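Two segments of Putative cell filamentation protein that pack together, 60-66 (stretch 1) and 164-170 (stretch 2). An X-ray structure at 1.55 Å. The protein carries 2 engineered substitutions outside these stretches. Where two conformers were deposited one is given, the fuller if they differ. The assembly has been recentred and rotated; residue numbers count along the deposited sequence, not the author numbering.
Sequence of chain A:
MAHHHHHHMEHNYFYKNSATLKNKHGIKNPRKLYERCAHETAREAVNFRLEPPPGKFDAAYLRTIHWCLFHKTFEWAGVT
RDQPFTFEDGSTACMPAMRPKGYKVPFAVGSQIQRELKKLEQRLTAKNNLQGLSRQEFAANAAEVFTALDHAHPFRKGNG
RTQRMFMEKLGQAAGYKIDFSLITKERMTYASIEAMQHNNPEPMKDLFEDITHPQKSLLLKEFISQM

Stretch 1 60-66: AYLRTIH
Stretch 2 (164-170) RMFMEKL

No hydrogen bond joins these two stretches; even the tyrosine hydroxyl meets carbon, with Tyr61 OH 3.3 Å from Lys169 CG. Both stretches are helical throughout, phi/psi near -60/-42, held by i to i+4 backbone bonds such as Ile65 N to Tyr61 O (2.9 Å) and Lys169 N to Met165 O (3.0 Å). Their axes approach to 9.9 Å, and the N-to-C directions cross at a signed 120°. Register is set by Leu62 and Phe166, whose CA atoms lie 6.6 Å apart.

The contact buries 280 Å² in all, both sides summed. Its rule is apolar packing, carbon against carbon at van der Waals distance. Phe166 (chi1 t, chi2 -86°) is its hub, touching three residues of the first helix. Leu62 (t, p) starts sideways but brings CD1 to 3.7 Å from Phe166 CD2; Tyr61 (t, chi2 58°) sets its CD2 4.0 Å from that same Phe166 CD2. Ile65 (m, t) points toward the partner helix; its CD1 lies at the edge of the Phe166 ring, near its plane, 3.6 Å from Phe166 CA and 3.8 Å from Phe166 CB, and its CG2 is 3.8 Å from Met165 CB.

Met165 (t, p, p) and Lys169 (m, m, t, t) both start toward the first helix and then lead away. Lys169 CB lies at the edge of the Tyr61 ring, near its plane, and Lys169 NZ is hydrogen-bonded to a residue just outside the stretches.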

# COMPACT_ATOMS: atom_id res chain seq x y z
N ALA A 60 -11.37 -1.70 -4.20
CA ALA A 60 -11.54 -3.15 -4.17
C ALA A 60 -10.29 -3.85 -4.61
O ALA A 60 -9.91 -4.87 -4.03
CB ALA A 60 -12.70 -3.58 -5.02
N TYR A 61 -9.63 -3.34 -5.64
CA TYR A 61 -8.40 -3.95 -6.06
C TYR A 61 -7.32 -3.82 -4.99
O TYR A 61 -6.54 -4.76 -4.75
CB TYR A 61 -7.96 -3.37 -7.42
CG TYR A 61 -6.75 -4.06 -8.02
CD1 TYR A 61 -6.74 -5.42 -8.28
CD2 TYR A 61 -5.61 -3.33 -8.33
CE1 TYR A 61 -5.63 -6.05 -8.83
CE2 TYR A 61 -4.50 -3.92 -8.89
CZ TYR A 61 -4.50 -5.27 -9.14
OH TYR A 61 -3.40 -5.84 -9.72
N LEU A 62 -7.21 -2.65 -4.36
CA LEU A 62 -6.25 -2.46 -3.29
C LEU A 62 -6.49 -3.46 -2.17
O LEU A 62 -5.55 -4.07 -1.66
CB LEU A 62 -6.29 -1.02 -2.78
CG LEU A 62 -5.18 -0.61 -1.86
CD1 LEU A 62 -3.91 -0.32 -2.62
CD2 LEU A 62 -5.59 0.61 -1.07
N ARG A 63 -7.77 -3.66 -1.83
CA ARG A 63 -8.10 -4.66 -0.82
C ARG A 63 -7.71 -6.08 -1.25
O ARG A 63 -7.21 -6.88 -0.46
CB ARG A 63 -9.58 -4.58 -0.48
CG ARG A 63 -9.97 -3.33 0.30
CD ARG A 63 -11.46 -3.32 0.64
NE ARG A 63 -11.78 -2.29 1.61
CZ ARG A 63 -12.20 -1.05 1.33
NH1 ARG A 63 -12.43 -0.65 0.09
NH2 ARG A 63 -12.45 -0.22 2.34
N THR A 64 -7.93 -6.39 -2.52
CA THR A 64 -7.52 -7.68 -3.06
C THR A 64 -6.01 -7.89 -2.96
O THR A 64 -5.55 -8.96 -2.55
CB THR A 64 -7.98 -7.85 -4.49
OG1 THR A 64 -9.40 -8.04 -4.48
CG2 THR A 64 -7.34 -9.02 -5.16
N ILE A 65 -5.21 -6.88 -3.31
CA ILE A 65 -3.79 -6.99 -3.14
C ILE A 65 -3.41 -7.28 -1.70
O ILE A 65 -2.63 -8.19 -1.41
CB ILE A 65 -3.05 -5.73 -3.63
CG1 ILE A 65 -3.26 -5.54 -5.14
CG2 ILE A 65 -1.58 -5.79 -3.29
CD1 ILE A 65 -2.81 -4.18 -5.62
N HIS A 66 -3.97 -6.50 -0.77
CA HIS A 66 -3.64 -6.70 0.64
C HIS A 66 -4.03 -8.11 1.06
O HIS A 66 -3.30 -8.79 1.77
CB HIS A 66 -4.35 -5.69 1.52
CG HIS A 66 -3.87 -5.67 2.92
ND1 HIS A 66 -4.43 -6.44 3.92
CD2 HIS A 66 -2.87 -4.97 3.50
CE1 HIS A 66 -3.80 -6.20 5.05
NE2 HIS A 66 -2.85 -5.32 4.82
N ARG A 164 2.83 -0.42 -3.08
CA ARG A 164 3.86 -0.64 -4.10
C ARG A 164 3.38 -1.61 -5.17
O ARG A 164 3.58 -1.39 -6.36
CB ARG A 164 5.20 -1.11 -3.49
CG ARG A 164 5.86 -0.02 -2.69
CD ARG A 164 7.25 -0.37 -2.22
NE ARG A 164 7.34 -1.45 -1.25
CZ ARG A 164 7.23 -1.33 0.07
NH1 ARG A 164 7.41 -2.40 0.83
NH2 ARG A 164 6.98 -0.16 0.65
N MET A 165 2.69 -2.69 -4.78
CA MET A 165 2.17 -3.62 -5.78
C MET A 165 1.08 -2.96 -6.63
O MET A 165 1.01 -3.15 -7.84
CB MET A 165 1.63 -4.90 -5.13
CG MET A 165 1.15 -5.93 -6.11
SD MET A 165 2.39 -6.45 -7.30
CE MET A 165 3.54 -7.31 -6.25
N PHE A 166 0.22 -2.18 -6.01
CA PHE A 166 -0.78 -1.45 -6.77
C PHE A 166 -0.11 -0.62 -7.86
O PHE A 166 -0.54 -0.60 -9.02
CB PHE A 166 -1.62 -0.59 -5.79
CG PHE A 166 -2.75 0.19 -6.42
CD1 PHE A 166 -2.54 1.45 -6.96
CD2 PHE A 166 -4.04 -0.30 -6.33
CE1 PHE A 166 -3.58 2.17 -7.49
CE2 PHE A 166 -5.11 0.44 -6.84
CZ PHE A 166 -4.86 1.66 -7.41
N MET A 167 0.97 0.07 -7.49
CA MET A 167 1.69 0.87 -8.48
C MET A 167 2.34 0.04 -9.55
O MET A 167 2.31 0.42 -10.73
CB MET A 167 2.78 1.72 -7.83
CG MET A 167 2.27 2.69 -6.80
SD MET A 167 0.94 3.76 -7.33
CE MET A 167 1.67 4.62 -8.72
N GLU A 168 2.91 -1.10 -9.18
CA GLU A 168 3.50 -1.95 -10.20
C GLU A 168 2.48 -2.34 -11.26
O GLU A 168 2.75 -2.29 -12.46
CB GLU A 168 4.07 -3.23 -9.59
CG GLU A 168 5.31 -3.08 -8.71
CD GLU A 168 5.92 -4.44 -8.31
OE1 GLU A 168 5.85 -5.37 -9.13
OE2 GLU A 168 6.44 -4.51 -7.19
N LYS A 169 1.28 -2.70 -10.83
CA LYS A 169 0.27 -3.15 -11.76
C LYS A 169 -0.36 -1.99 -12.54
O LYS A 169 -0.64 -2.12 -13.73
CB LYS A 169 -0.79 -3.99 -11.04
CG LYS A 169 -0.26 -5.35 -10.62
CD LYS A 169 -0.17 -6.31 -11.81
CE LYS A 169 0.83 -7.43 -11.58
NZ LYS A 169 1.25 -8.08 -12.85
N LEU A 170 -0.55 -0.85 -11.89
CA LEU A 170 -1.01 0.35 -12.58
C LEU A 170 -0.02 0.73 -13.68
O LEU A 170 -0.40 1.02 -14.82
CB LEU A 170 -1.16 1.49 -11.58
CG LEU A 170 -1.70 2.82 -12.11
CD1 LEU A 170 -3.14 2.70 -12.60
CD2 LEU A 170 -1.57 3.89 -11.04